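Local coordinates for uncharacterized protein (Pseudomonas aeruginosa PAO1, PDB 4R1D) that is probably a calcium-binding alpha/beta-hydrolase lipase of the H2 type VI secretion system, held in complex by the inhibitor protein Tli4, at residues 149-154 and 546-551; 198-203 and 554-559; 162-167 and 189-194. All blocks are in the same frame, centred on the assembly; numbering follows the deposited sequence.

Contact 1: residues 149-154 and 546-551; sequences GLMERR and WAALYG. With CA (calcium ion), chain C.
The guanidinium of Arg154, whose chain rests on Leu549, has Leu150 CD1 over one face, 3.7 Å above its plane and displaced toward the rim. The indole of Trp546, on the side of its helix turned from Arg154, is covered on one face by Tyr550 CB, again near the rim, while NE1 bonds to Glu171 O. Trp167 touches both groups, its ring meeting that of Trp546 with planes at about 60°. The axes of segments 149-154 and 546-551 pass 10.9 Å apart at closest approach, with a crossing angle of -43°. Leu549 spans that gap with both methyls. Its CD2 lies 4.0 Å from Met151 CG, the two side chains meeting at a slant, whereas CD1 reaches Arg154 CG, also at 4.0 Å, with the chains roughly perpendicular. Beyond CG, a bend in Arg154 (chi2 -90°) turns the guanidinium back toward Leu150. Met151 SD stands a looser 4.4 Å from Ala548 CB. On the side turned from this interface, Glu152 OE2 binds the calcium ion at 2.4 Å. The helix is thus two-sided: Glu152 is held by the metal, the Arg134 salt bridge and a bond from Val204 N, whereas residues 149-154 meet 546-551 through carbon and sulfur.

Contact 2: residues 198-203 and 554-559; sequences SRYQFD and KITQLA. With CA (calcium ion), chain C.
Thr556, in the C-terminal part of helix 542-556, meets Tyr200 and Phe202 just where strand 201-206 starts, at one edge of the parallel sheet of this alpha/beta-hydrolase fold. The apolar part of the contact belongs mainly to Tyr200. Thr556 CG2 approaches Tyr200 CD2 obliquely at 3.8 Å, and the two side chains run past each other in opposite directions. Farther along the ring, Ala559 CB lies 3.6 Å from Tyr200 CZ, brought there by the type I turn from Thr556 to Ala559. Leu49 of the adjacent strand 48-54 touches Tyr200, Phe202 and Thr556 and adds to this small core.

The hydroxyls of Thr556 and Tyr200 both use backbone carbonyls next to segment 554-559. Thr556 OG1 sits beside its backbone N (chi1 -63°), where it bonds to Val552 O one turn back in the helix; the same oxygen lies in the plane of the Phe202 ring, at the edge, 3.4 Å from CE1. Tyr200 OH reaches across to bond to Asp560 O, just past the turn.

Metal bonds form the third group. While the Phe202 ring reaches toward the helix, the backbone of the same residue serves the calcium ion, which Glu152, Asp156 and two waters also bind. Asp203 OD2 is held by Tyr234 OH, which helps fix the carboxylate. Asp203 OD1 coordinates the ion at 2.5 Å and Phe202 O at 2.4 Å. As neighbouring ligands, Phe202 O and Asp203 OD1 lie 2.9 Å apart.

Contact 3: residues 162-167 and 189-194; sequences RELQAW and IDEEEL
The helix that sets Leu194 against Leu164 opens with a short bond, Glu193 N to Asp190 OD1 at 2.8 Å, fairly straight (162°) and directed nearly along the C-O axis of the carboxylate. A reciprocal bond runs from Asp190 N to Glu193 OE1 at 3.0 Å; here the donor arrives from above the carboxylate plane, 37° out of it. Glu193 OE2 also forms a salt bridge with Lys554, so its carboxylate ties the helix start to helix 542-556. The contact itself is a meeting of two leucines at about a right angle. Leu164 CG stands beside its backbone N (chi1 -66°), which carries both methyls onto Leu194: CD2 lies 3.8 Å from Leu194 CB, and CD1 is 3.8 Å from Leu194 CD1. At the solvent side Glu191 CG adds a looser approach, 4.5 Å from Leu164 CD1. Leu164 also touches Val159 on the partner strand, and Leu194 packs on Trp168. Strands 159-160 and 163-164 make a small antiparallel hairpin, and its second strand is thereby packed against the start of helix 191-197, which is closed by the capping box of Asp190 (N-cap) and Glu193.

Overall arrangement
All three contacts lie in one outlying region of the chain. Contacts 1 and 2 are buried and share helix 542-556, packed first on helix 141-155 and then on the start of edge strand 201-206; contact 1 gives one protein residue and contact 2 two to the same calcium ion, which joins them on the side away from that helix. Contact 3 lies farther from the centre and is only partly buried: a leucine pair beside a solvent-facing helix start. It still reaches both neighbours, through Trp167 packing on Leu549 of contact 1 and through the Glu193-Lys554 salt bridge to contact 2. Across contact 1 the touching atoms are carbon and sulfur, whereas contact 2 adds aromatic rings and hydroxyls.

Contact 1: residues 149-154 and 546-551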
loop_
_atom_site.group_PDB
_atom_site.type_symbol
_atom_site.label_atom_id
_atom_site.label_comp_id
_atom_site.label_asym_id
_atom_site.label_seq_id
_atom_site.Cartn_x
_atom_site.Cartn_y
_atom_site.Cartn_z
ATOM N N GLY A 149 4.816 2.775 21.811
ATOM C CA GLY A 149 5.461 3.442 22.926
ATOM C C GLY A 149 4.968 2.890 24.249
ATOM O O GLY A 149 5.713 2.831 25.229
ATOM N N LEU A 150 3.704 2.487 24.283
ATOM C CA LEU A 150 3.130 1.894 25.507
ATOM C C LEU A 150 3.785 0.559 25.841
ATOM O O LEU A 150 4.155 0.295 26.991
ATOM C CB LEU A 150 1.621 1.698 25.341
ATOM C CG LEU A 150 0.947 0.970 26.510
ATOM C CD1 LEU A 150 1.074 1.808 27.774
ATOM C CD2 LEU A 150 -0.519 0.699 26.206
ATOM N N MET A 151 3.888 -0.312 24.841
ATOM C CA MET A 151 4.517 -1.600 25.041
ATOM C C MET A 151 5.966 -1.404 25.472
ATOM O O MET A 151 6.483 -2.121 26.334
ATOM C CB MET A 151 4.440 -2.438 23.761
ATOM C CG MET A 151 3.035 -2.871 23.412
ATOM S SD MET A 151 3.004 -4.116 22.092
ATOM C CE MET A 151 3.625 -3.173 20.668
ATOM N N GLU A 152 6.627 -0.428 24.867
ATOM C CA GLU A 152 8.033 -0.185 25.190
ATOM C C GLU A 152 8.181 0.169 26.671
ATOM O O GLU A 152 9.010 -0.413 27.378
ATOM C CB GLU A 152 8.592 0.942 24.317
ATOM C CG GLU A 152 10.090 1.175 24.474
ATOM C CD GLU A 152 10.932 0.274 23.586
ATOM O OE1 GLU A 152 10.458 -0.159 22.522
ATOM O OE2 GLU A 152 12.085 -0.008 23.946
ATOM N N ARG A 153 7.381 1.120 27.144
ATOM C CA ARG A 153 7.504 1.544 28.540
ATOM C C ARG A 153 7.004 0.480 29.504
ATOM O O ARG A 153 7.613 0.241 30.553
ATOM C CB ARG A 153 6.826 2.893 28.813
ATOM C CG ARG A 153 5.314 2.969 28.748
ATOM C CD ARG A 153 4.858 4.398 29.123
ATOM N NE ARG A 153 3.409 4.519 29.224
ATOM C CZ ARG A 153 2.735 4.517 30.371
ATOM N NH1 ARG A 153 3.380 4.423 31.529
ATOM N NH2 ARG A 153 1.414 4.620 30.356
ATOM N N ARG A 154 5.901 -0.167 29.150
ATOM C CA ARG A 154 5.377 -1.232 30.012
ATOM C C ARG A 154 6.382 -2.376 30.131
ATOM O O ARG A 154 6.673 -2.847 31.229
ATOM C CB ARG A 154 4.026 -1.744 29.493
ATOM C CG ARG A 154 2.865 -0.738 29.657
ATOM C CD ARG A 154 2.162 -0.903 31.000
ATOM N NE ARG A 154 0.952 -0.090 31.087
ATOM C CZ ARG A 154 0.875 1.073 31.723
ATOM N NH1 ARG A 154 1.941 1.562 32.351
ATOM N NH2 ARG A 154 -0.273 1.746 31.744
ATOM N N TRP A 546 -4.251 -4.448 26.321
ATOM C CA TRP A 546 -4.201 -5.508 27.335
ATOM C C TRP A 546 -3.887 -6.830 26.662
ATOM O O TRP A 546 -3.000 -7.554 27.082
ATOM C CB TRP A 546 -5.548 -5.627 28.065
ATOM C CG TRP A 546 -5.465 -6.503 29.291
ATOM C CD1 TRP A 546 -5.254 -6.083 30.576
ATOM C CD2 TRP A 546 -5.560 -7.939 29.351
ATOM N NE1 TRP A 546 -5.224 -7.162 31.427
ATOM C CE2 TRP A 546 -5.402 -8.311 30.699
ATOM C CE3 TRP A 546 -5.770 -8.942 28.392
ATOM C CZ2 TRP A 546 -5.436 -9.643 31.114
ATOM C CZ3 TRP A 546 -5.802 -10.261 28.805
ATOM C CH2 TRP A 546 -5.647 -10.600 30.159
ATOM N N ALA A 547 -4.637 -7.157 25.613
ATOM C CA ALA A 547 -4.438 -8.435 24.943
ATOM C C ALA A 547 -3.042 -8.593 24.322
ATOM O O ALA A 547 -2.505 -9.695 24.276
ATOM C CB ALA A 547 -5.535 -8.678 23.891
ATOM N N ALA A 548 -2.476 -7.496 23.829
ATOM C CA ALA A 548 -1.121 -7.524 23.284
ATOM C C ALA A 548 -0.080 -7.778 24.378
ATOM O O ALA A 548 0.769 -8.661 24.254
ATOM C CB ALA A 548 -0.811 -6.227 22.556
ATOM N N LEU A 549 -0.145 -7.003 25.454
ATOM C CA LEU A 549 0.824 -7.174 26.528
ATOM C C LEU A 549 0.678 -8.542 27.191
ATOM O O LEU A 549 1.666 -9.190 27.524
ATOM C CB LEU A 549 0.693 -6.042 27.544
ATOM C CG LEU A 549 1.181 -4.698 26.990
ATOM C CD1 LEU A 549 0.636 -3.577 27.823
ATOM C CD2 LEU A 549 2.720 -4.675 26.942
ATOM N N TYR A 550 -0.565 -8.981 27.374
ATOM C CA TYR A 550 -0.830 -10.314 27.900
ATOM C C TYR A 550 -0.172 -11.380 27.020
ATOM O O TYR A 550 0.507 -12.274 27.518
ATOM C CB TYR A 550 -2.344 -10.558 27.970
ATOM C CG TYR A 550 -2.718 -11.961 28.341
ATOM C CD1 TYR A 550 -2.866 -12.330 29.674
ATOM C CD2 TYR A 550 -2.949 -12.924 27.361
ATOM C CE1 TYR A 550 -3.224 -13.629 30.025
ATOM C CE2 TYR A 550 -3.305 -14.230 27.706
ATOM C CZ TYR A 550 -3.439 -14.568 29.036
ATOM O OH TYR A 550 -3.778 -15.851 29.376
ATOM N N GLY A 551 -0.371 -11.284 25.707
ATOM C CA GLY A 551 0.255 -12.220 24.794
ATOM C C GLY A 551 1.776 -12.240 24.930
ATOM O O GLY A 551 2.403 -13.299 24.977
HETATM CA CA CA C . 13.157 -1.292 25.697
HETATM O O HOH W 1 14.629 0.789 25.341
HETATM O O HOH W 2 15.291 -2.013 27.070
#

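Contact 2: residues 198-203 and 554-559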
loop_
_atom_site.group_PDB
_atom_site.type_symbol
_atom_site.label_atom_id
_atom_site.label_comp_id
_atom_site.label_asym_id
_atom_site.label_seq_id
_atom_site.Cartn_x
_atom_site.Cartn_y
_atom_site.Cartn_z
ATOM N N SER A 198 10.554 -10.245 33.418
ATOM C CA SER A 198 11.361 -9.072 33.755
ATOM C C SER A 198 12.854 -9.321 33.561
ATOM O O SER A 198 13.657 -8.397 33.612
ATOM C CB SER A 198 11.096 -8.614 35.189
ATOM O OG SER A 198 11.724 -9.475 36.131
ATOM N N ARG A 199 13.224 -10.574 33.338
ATOM C CA ARG A 199 14.619 -10.907 33.100
ATOM C C ARG A 199 15.067 -10.535 31.696
ATOM O O ARG A 199 16.263 -10.533 31.403
ATOM C CB ARG A 199 14.869 -12.383 33.399
ATOM C CG ARG A 199 14.547 -12.713 34.852
ATOM C CD ARG A 199 15.069 -14.072 35.263
ATOM N NE ARG A 199 14.002 -15.011 35.603
ATOM C CZ ARG A 199 13.577 -15.262 36.840
ATOM N NH1 ARG A 199 14.124 -14.639 37.878
ATOM N NH2 ARG A 199 12.599 -16.139 37.038
ATOM N N TYR A 200 14.106 -10.200 30.836
ATOM C CA TYR A 200 14.406 -9.871 29.440
ATOM C C TYR A 200 14.299 -8.379 29.153
ATOM O O TYR A 200 13.541 -7.675 29.807
ATOM C CB TYR A 200 13.465 -10.623 28.503
ATOM C CG TYR A 200 13.620 -12.113 28.576
ATOM C CD1 TYR A 200 14.509 -12.782 27.744
ATOM C CD2 TYR A 200 12.890 -12.853 29.493
ATOM C CE1 TYR A 200 14.655 -14.156 27.816
ATOM C CE2 TYR A 200 13.029 -14.219 29.571
ATOM C CZ TYR A 200 13.912 -14.865 28.735
ATOM O OH TYR A 200 14.038 -16.228 28.824
ATOM N N GLN A 201 15.073 -7.899 28.181
ATOM C CA GLN A 201 14.946 -6.515 27.731
ATOM C C GLN A 201 14.169 -6.473 26.420
ATOM O O GLN A 201 14.660 -6.920 25.375
ATOM C CB GLN A 201 16.320 -5.856 27.554
ATOM C CG GLN A 201 17.124 -5.716 28.847
ATOM C CD GLN A 201 17.754 -7.025 29.302
ATOM O OE1 GLN A 201 17.889 -7.962 28.520
ATOM N NE2 GLN A 201 18.139 -7.092 30.571
ATOM N N PHE A 202 12.948 -5.953 26.475
ATOM C CA PHE A 202 12.111 -5.896 25.289
ATOM C C PHE A 202 12.361 -4.568 24.603
ATOM O O PHE A 202 12.490 -3.548 25.264
ATOM C CB PHE A 202 10.637 -5.999 25.666
ATOM C CG PHE A 202 10.280 -7.265 26.392
ATOM C CD1 PHE A 202 9.789 -8.363 25.699
ATOM C CD2 PHE A 202 10.439 -7.363 27.769
ATOM C CE1 PHE A 202 9.456 -9.531 26.367
ATOM C CE2 PHE A 202 10.110 -8.535 28.443
ATOM C CZ PHE A 202 9.614 -9.613 27.742
ATOM N N ASP A 203 12.442 -4.592 23.280
ATOM C CA ASP A 203 12.515 -3.378 22.466
ATOM C C ASP A 203 11.544 -3.547 21.300
ATOM O O ASP A 203 11.533 -4.599 20.659
ATOM C CB ASP A 203 13.909 -3.212 21.864
ATOM C CG ASP A 203 14.953 -2.762 22.873
ATOM O OD1 ASP A 203 14.607 -2.093 23.867
ATOM O OD2 ASP A 203 16.145 -3.058 22.641
ATOM N N LYS A 554 2.849 -14.066 28.163
ATOM C CA LYS A 554 2.669 -15.504 28.037
ATOM C C LYS A 554 3.689 -16.154 27.092
ATOM O O LYS A 554 4.312 -17.162 27.437
ATOM C CB LYS A 554 1.237 -15.840 27.631
ATOM C CG LYS A 554 0.197 -15.559 28.736
ATOM C CD LYS A 554 0.440 -16.431 29.977
ATOM C CE LYS A 554 -0.643 -16.216 31.040
ATOM N NZ LYS A 554 -0.610 -17.262 32.128
ATOM N N ILE A 555 3.883 -15.561 25.912
ATOM C CA ILE A 555 4.822 -16.104 24.937
ATOM C C ILE A 555 6.245 -16.155 25.499
ATOM O O ILE A 555 6.990 -17.099 25.250
ATOM C CB ILE A 555 4.796 -15.287 23.623
ATOM C CG1 ILE A 555 3.441 -15.490 22.931
ATOM C CG2 ILE A 555 5.996 -15.685 22.705
ATOM C CD1 ILE A 555 3.049 -14.405 21.903
ATOM N N THR A 556 6.612 -15.120 26.241
ATOM C CA THR A 556 7.932 -15.000 26.864
ATOM C C THR A 556 8.286 -16.171 27.800
ATOM O O THR A 556 9.463 -16.514 27.969
ATOM C CB THR A 556 8.029 -13.648 27.617
ATOM O OG1 THR A 556 7.909 -12.574 26.672
ATOM C CG2 THR A 556 9.343 -13.509 28.351
ATOM N N GLN A 557 7.276 -16.792 28.394
ATOM C CA GLN A 557 7.516 -17.938 29.272
ATOM C C GLN A 557 8.238 -19.067 28.525
ATOM O O GLN A 557 8.900 -19.912 29.133
ATOM C CB GLN A 557 6.207 -18.425 29.893
ATOM C CG GLN A 557 5.394 -17.324 30.585
ATOM C CD GLN A 557 6.228 -16.468 31.538
ATOM O OE1 GLN A 557 6.243 -15.232 31.444
ATOM N NE2 GLN A 557 6.910 -17.120 32.471
ATOM N N LEU A 558 8.123 -19.056 27.198
ATOM C CA LEU A 558 8.767 -20.058 26.345
ATOM C C LEU A 558 10.228 -19.745 26.015
ATOM O O LEU A 558 10.942 -20.596 25.489
ATOM C CB LEU A 558 7.976 -20.230 25.046
ATOM C CG LEU A 558 6.542 -20.704 25.275
ATOM C CD1 LEU A 558 5.760 -20.692 23.973
ATOM C CD2 LEU A 558 6.539 -22.100 25.899
ATOM N N ALA A 559 10.671 -18.531 26.315
ATOM C CA ALA A 559 12.014 -18.116 25.935
ATOM C C ALA A 559 13.027 -18.906 26.747
ATOM O O ALA A 559 12.825 -19.131 27.935
ATOM C CB ALA A 559 12.193 -16.625 26.168
HETATM CA CA CA C . 13.157 -1.292 25.697
HETATM O O HOH W 1 14.629 0.789 25.341
HETATM O O HOH W 2 15.291 -2.013 27.070
#

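Contact 3: residues 162-167 and 189-194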
loop_
_atom_site.group_PDB
_atom_site.type_symbol
_atom_site.label_atom_id
_atom_site.label_comp_id
_atom_site.label_asym_id
_atom_site.label_seq_id
_atom_site.Cartn_x
_atom_site.Cartn_y
_atom_site.Cartn_z
ATOM N N ARG A 162 12.200 -5.443 43.421
ATOM C CA ARG A 162 11.438 -6.595 43.896
ATOM C C ARG A 162 9.957 -6.306 44.125
ATOM O O ARG A 162 9.317 -6.932 44.970
ATOM C CB ARG A 162 12.101 -7.203 45.141
ATOM C CG ARG A 162 13.548 -7.607 44.894
ATOM C CD ARG A 162 14.169 -8.307 46.097
ATOM N NE ARG A 162 13.355 -9.429 46.559
ATOM C CZ ARG A 162 13.145 -10.547 45.872
ATOM N NH1 ARG A 162 13.680 -10.705 44.662
ATOM N NH2 ARG A 162 12.382 -11.505 46.390
ATOM N N GLU A 163 9.411 -5.363 43.357
ATOM C CA GLU A 163 7.975 -5.137 43.335
ATOM C C GLU A 163 7.485 -5.075 41.902
ATOM O O GLU A 163 8.181 -4.581 41.013
ATOM C CB GLU A 163 7.597 -3.824 44.007
ATOM C CG GLU A 163 8.050 -3.657 45.429
ATOM C CD GLU A 163 7.529 -2.365 46.027
ATOM O OE1 GLU A 163 6.305 -2.137 45.958
ATOM O OE2 GLU A 163 8.344 -1.576 46.552
ATOM N N LEU A 164 6.280 -5.571 41.680
ATOM C CA LEU A 164 5.618 -5.353 40.403
ATOM C C LEU A 164 5.271 -3.882 40.244
ATOM O O LEU A 164 4.722 -3.260 41.150
ATOM C CB LEU A 164 4.343 -6.176 40.325
ATOM C CG LEU A 164 4.530 -7.688 40.310
ATOM C CD1 LEU A 164 3.155 -8.350 40.209
ATOM C CD2 LEU A 164 5.412 -8.101 39.146
ATOM N N GLN A 165 5.565 -3.333 39.071
ATOM C CA GLN A 165 5.306 -1.932 38.812
ATOM C C GLN A 165 3.864 -1.684 38.353
ATOM O O GLN A 165 3.063 -2.615 38.241
ATOM C CB GLN A 165 6.325 -1.396 37.800
ATOM C CG GLN A 165 7.760 -1.501 38.306
ATOM C CD GLN A 165 8.772 -0.828 37.382
ATOM O OE1 GLN A 165 8.725 0.384 37.159
ATOM N NE2 GLN A 165 9.690 -1.615 36.848
ATOM N N ALA A 166 3.549 -0.422 38.089
ATOM C CA ALA A 166 2.199 0.006 37.742
ATOM C C ALA A 166 1.630 -0.792 36.587
ATOM O O ALA A 166 2.355 -1.162 35.661
ATOM C CB ALA A 166 2.185 1.502 37.406
ATOM N N TRP A 167 0.326 -1.040 36.660
ATOM C CA TRP A 167 -0.418 -1.779 35.639
ATOM C C TRP A 167 -0.189 -3.288 35.745
ATOM O O TRP A 167 -1.149 -4.067 35.844
ATOM C CB TRP A 167 -0.109 -1.255 34.228
ATOM C CG TRP A 167 -1.140 -1.688 33.219
ATOM C CD1 TRP A 167 -2.324 -1.066 32.930
ATOM C CD2 TRP A 167 -1.088 -2.856 32.395
ATOM N NE1 TRP A 167 -3.008 -1.775 31.962
ATOM C CE2 TRP A 167 -2.266 -2.876 31.619
ATOM C CE3 TRP A 167 -0.148 -3.879 32.225
ATOM C CZ2 TRP A 167 -2.530 -3.878 30.692
ATOM C CZ3 TRP A 167 -0.413 -4.876 31.305
ATOM C CH2 TRP A 167 -1.597 -4.869 30.550
ATOM N N ILE A 189 -2.189 -14.026 34.051
ATOM C CA ILE A 189 -0.777 -13.833 34.319
ATOM C C ILE A 189 -0.579 -13.950 35.832
ATOM O O ILE A 189 -1.427 -13.492 36.605
ATOM C CB ILE A 189 -0.329 -12.441 33.845
ATOM C CG1 ILE A 189 -0.260 -12.393 32.314
ATOM C CG2 ILE A 189 1.012 -12.061 34.445
ATOM C CD1 ILE A 189 -0.264 -10.972 31.734
ATOM N N ASP A 190 0.511 -14.583 36.244
ATOM C CA ASP A 190 0.836 -14.670 37.664
ATOM C C ASP A 190 2.180 -14.026 37.977
ATOM O O ASP A 190 2.893 -13.570 37.077
ATOM C CB ASP A 190 0.741 -16.114 38.203
ATOM C CG ASP A 190 1.831 -17.036 37.678
ATOM O OD1 ASP A 190 2.939 -16.573 37.316
ATOM O OD2 ASP A 190 1.584 -18.262 37.647
ATOM N N GLU A 191 2.524 -13.978 39.262
ATOM C CA GLU A 191 3.711 -13.244 39.690
ATOM C C GLU A 191 4.997 -13.898 39.187
ATOM O O GLU A 191 5.950 -13.209 38.819
ATOM C CB GLU A 191 3.742 -13.106 41.222
ATOM C CG GLU A 191 4.845 -12.182 41.720
ATOM C CD GLU A 191 4.867 -12.044 43.226
ATOM O OE1 GLU A 191 3.929 -12.536 43.896
ATOM O OE2 GLU A 191 5.828 -11.439 43.737
ATOM N N GLU A 192 5.031 -15.230 39.189
ATOM C CA GLU A 192 6.126 -15.986 38.563
ATOM C C GLU A 192 6.433 -15.509 37.166
ATOM O O GLU A 192 7.584 -15.266 36.805
ATOM C CB GLU A 192 5.686 -17.416 38.327
ATOM C CG GLU A 192 6.474 -18.357 39.040
ATOM C CD GLU A 192 6.262 -18.110 40.457
ATOM O OE1 GLU A 192 7.126 -17.447 41.050
ATOM O OE2 GLU A 192 5.198 -18.536 40.942
ATOM N N GLU A 193 5.379 -15.474 36.365
ATOM C CA GLU A 193 5.492 -15.163 34.946
ATOM C C GLU A 193 6.060 -13.774 34.722
ATOM O O GLU A 193 6.914 -13.585 33.851
ATOM C CB GLU A 193 4.138 -15.328 34.253
ATOM C CG GLU A 193 3.691 -16.784 34.157
ATOM C CD GLU A 193 2.301 -16.929 33.580
ATOM O OE1 GLU A 193 1.490 -16.000 33.737
ATOM O OE2 GLU A 193 2.033 -17.963 32.943
ATOM N N LEU A 194 5.607 -12.806 35.515
ATOM C CA LEU A 194 6.131 -11.450 35.394
ATOM C C LEU A 194 7.584 -11.373 35.856
ATOM O O LEU A 194 8.400 -10.670 35.269
ATOM C CB LEU A 194 5.269 -10.460 36.178
ATOM C CG LEU A 194 3.843 -10.327 35.624
ATOM C CD1 LEU A 194 2.939 -9.597 36.587
ATOM C CD2 LEU A 194 3.869 -9.636 34.257
#